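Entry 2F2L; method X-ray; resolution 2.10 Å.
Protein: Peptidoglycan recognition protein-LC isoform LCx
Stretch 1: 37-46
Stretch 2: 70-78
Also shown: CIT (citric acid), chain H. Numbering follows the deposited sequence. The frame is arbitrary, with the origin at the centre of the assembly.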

# COMPACT_ATOMS: atom_id res chain seq x y z
N GLY B 37 9.97 -3.69 3.56
CA GLY B 37 10.74 -4.93 3.57
C GLY B 37 10.81 -5.53 4.95
O GLY B 37 10.07 -5.12 5.85
N CYS B 38 11.73 -6.49 5.13
CA CYS B 38 11.73 -7.34 6.30
C CYS B 38 13.05 -8.12 6.37
O CYS B 38 13.68 -8.37 5.34
CB CYS B 38 10.51 -8.26 6.24
SG CYS B 38 10.45 -9.35 4.77
N GLU B 39 13.48 -8.49 7.57
CA GLU B 39 14.81 -9.07 7.77
C GLU B 39 14.82 -10.34 8.61
O GLU B 39 15.89 -10.80 9.01
CB GLU B 39 15.76 -8.05 8.43
CG GLU B 39 15.58 -6.61 8.00
CD GLU B 39 15.85 -6.40 6.53
OE1 GLU B 39 16.41 -7.33 5.90
OE2 GLU B 39 15.52 -5.30 6.02
N SER B 40 13.64 -10.88 8.89
CA SER B 40 13.52 -12.05 9.76
C SER B 40 12.27 -12.84 9.41
O SER B 40 11.34 -12.30 8.83
CB SER B 40 13.44 -11.60 11.22
OG SER B 40 12.25 -10.86 11.47
N ARG B 41 12.23 -14.11 9.81
CA ARG B 41 11.06 -14.95 9.50
C ARG B 41 9.74 -14.35 10.07
O ARG B 41 8.72 -14.31 9.38
CB ARG B 41 11.29 -16.37 10.03
CG ARG B 41 10.15 -17.30 9.68
CD ARG B 41 10.44 -18.74 10.00
NE ARG B 41 9.19 -19.48 9.87
CZ ARG B 41 9.07 -20.81 9.78
NH1 ARG B 41 10.12 -21.61 9.81
NH2 ARG B 41 7.85 -21.33 9.65
N GLU B 42 9.80 -13.88 11.31
CA GLU B 42 8.66 -13.24 11.95
C GLU B 42 8.13 -12.01 11.18
O GLU B 42 6.92 -11.87 10.94
CB GLU B 42 9.05 -12.84 13.38
CG GLU B 42 7.96 -12.06 14.09
CD GLU B 42 8.20 -11.91 15.59
OE1 GLU B 42 9.24 -11.32 15.98
OE2 GLU B 42 7.32 -12.36 16.37
N VAL B 43 9.03 -11.10 10.83
CA VAL B 43 8.60 -9.88 10.16
C VAL B 43 8.14 -10.20 8.73
O VAL B 43 7.10 -9.71 8.32
CB VAL B 43 9.66 -8.76 10.18
CG1 VAL B 43 9.14 -7.51 9.44
CG2 VAL B 43 9.98 -8.38 11.61
N CYS B 44 8.88 -11.04 8.00
CA CYS B 44 8.51 -11.36 6.61
C CYS B 44 7.20 -12.12 6.53
O CYS B 44 6.42 -11.92 5.60
CB CYS B 44 9.63 -12.12 5.89
SG CYS B 44 11.14 -11.12 5.63
N SER B 45 6.95 -12.99 7.51
CA SER B 45 5.69 -13.72 7.57
C SER B 45 4.54 -12.74 7.76
O SER B 45 3.49 -12.87 7.15
CB SER B 45 5.71 -14.75 8.70
OG SER B 45 6.69 -15.76 8.48
N ALA B 46 4.78 -11.73 8.60
CA ALA B 46 3.80 -10.68 8.83
C ALA B 46 3.48 -9.95 7.54
O ALA B 46 2.32 -9.75 7.22
CB ALA B 46 4.32 -9.69 9.89
C1 CIT H . 15.16 -14.89 12.12
O1 CIT H . 14.27 -14.94 13.00
O2 CIT H . 14.84 -15.06 10.93
C2 CIT H . 16.59 -14.61 12.52
C3 CIT H . 17.56 -14.63 11.34
O7 CIT H . 17.56 -15.96 10.74
C4 CIT H . 18.93 -14.23 11.89
C5 CIT H . 20.08 -14.30 10.88
O3 CIT H . 21.17 -13.72 11.13
O4 CIT H . 19.97 -14.96 9.83
C6 CIT H . 17.08 -13.63 10.30
O5 CIT H . 16.88 -12.44 10.67
O6 CIT H . 16.90 -14.00 9.10
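Stretch 2 70-78: VGGDGRVYE

How does stretch 2 run relative to stretch 1? It enters at V70, makes a type I turn from G71 to G74, closed by G74 N to G71 O at 2.9 Å, and leaves as a strand through V76 to E78. That strand runs broadly the same way as helix 41-46, crossing at -39°, the axes 10.2 Å apart at closest approach.

What meets the loop before the helix? The turn does. C38 O lies 3.0 Å from G72 CA, a CA-H...O contact so close that a CB on G72 would clash with that oxygen. Next along, E39 has its CA 4.4 Å from D73 CA, and S40 N lies 3.7 Å from D73 CB.

What meets the first helical turn? R75 sets its guanidinium against R41, whose CB covers one face, 3.7 Å from R75 NH1. Citrate O2 joins the two stretches here, accepting from R41 N at 3.0 Å and R75 NH1 at 3.1 Å.

Where does the tyrosine fit? The CA-to-CB bond of Y77 points toward stretch 1, and Y77 OH lies 3.5 Å from R41 CA and 3.3 Å from C44 CB. Within stretch 2, Y77 OH donates to D73 OD2 at 2.7 Å, linking strand to turn. C44 SG, disulfide-bonded to C38, rests 4.0 Å from G71 CA, and S45 OG approaches the ring edge, 3.7 Å from Y77 CE1.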

# COMPACT_ATOMS: atom_id res chain seq x y z
N VAL B 70 9.99 -13.38 -2.15
CA VAL B 70 11.36 -13.49 -1.59
C VAL B 70 11.55 -12.44 -0.53
O VAL B 70 11.43 -11.24 -0.81
CB VAL B 70 12.41 -13.27 -2.70
CG1 VAL B 70 13.81 -13.50 -2.16
CG2 VAL B 70 12.12 -14.20 -3.87
N GLY B 71 11.89 -12.88 0.68
CA GLY B 71 12.05 -11.97 1.79
C GLY B 71 13.47 -11.48 1.97
O GLY B 71 14.41 -12.12 1.52
N GLY B 72 13.61 -10.36 2.68
CA GLY B 72 14.93 -9.80 3.01
C GLY B 72 15.68 -10.63 4.02
O GLY B 72 16.86 -10.37 4.30
N ASP B 73 15.01 -11.62 4.60
CA ASP B 73 15.67 -12.65 5.39
C ASP B 73 16.36 -13.74 4.54
O ASP B 73 16.97 -14.66 5.08
CB ASP B 73 14.67 -13.31 6.35
CG ASP B 73 13.52 -14.02 5.63
OD1 ASP B 73 13.41 -13.87 4.39
OD2 ASP B 73 12.74 -14.73 6.30
N GLY B 74 16.22 -13.67 3.22
CA GLY B 74 16.74 -14.71 2.35
C GLY B 74 15.87 -15.95 2.22
O GLY B 74 16.29 -16.94 1.62
N ARG B 75 14.68 -15.93 2.79
CA ARG B 75 13.76 -17.08 2.68
C ARG B 75 12.77 -16.83 1.55
O ARG B 75 12.44 -15.68 1.24
CB ARG B 75 13.00 -17.33 3.98
CG ARG B 75 13.88 -17.74 5.15
CD ARG B 75 13.06 -18.10 6.39
NE ARG B 75 13.94 -18.48 7.51
CZ ARG B 75 14.59 -17.62 8.30
NH1 ARG B 75 14.47 -16.31 8.15
NH2 ARG B 75 15.38 -18.08 9.25
N VAL B 76 12.31 -17.91 0.95
CA VAL B 76 11.29 -17.88 -0.06
C VAL B 76 9.99 -18.27 0.63
O VAL B 76 9.94 -19.23 1.40
CB VAL B 76 11.58 -18.88 -1.20
CG1 VAL B 76 10.46 -18.88 -2.20
CG2 VAL B 76 12.93 -18.54 -1.87
N TYR B 77 8.95 -17.47 0.35
CA TYR B 77 7.62 -17.65 0.90
C TYR B 77 6.75 -18.13 -0.24
O TYR B 77 6.56 -17.40 -1.21
CB TYR B 77 7.13 -16.31 1.49
CG TYR B 77 7.92 -15.99 2.70
CD1 TYR B 77 7.45 -16.35 3.97
CD2 TYR B 77 9.19 -15.44 2.60
CE1 TYR B 77 8.19 -16.12 5.09
CE2 TYR B 77 9.94 -15.19 3.72
CZ TYR B 77 9.44 -15.55 4.97
OH TYR B 77 10.16 -15.33 6.10
N GLU B 78 6.26 -19.36 -0.16
CA GLU B 78 5.40 -19.92 -1.20
C GLU B 78 4.06 -19.15 -1.30
O GLU B 78 3.46 -18.83 -0.29
CB GLU B 78 5.11 -21.40 -0.91
CG GLU B 78 4.29 -22.11 -1.98
CD GLU B 78 3.85 -23.53 -1.58
OE1 GLU B 78 3.21 -23.72 -0.50
OE2 GLU B 78 4.09 -24.46 -2.38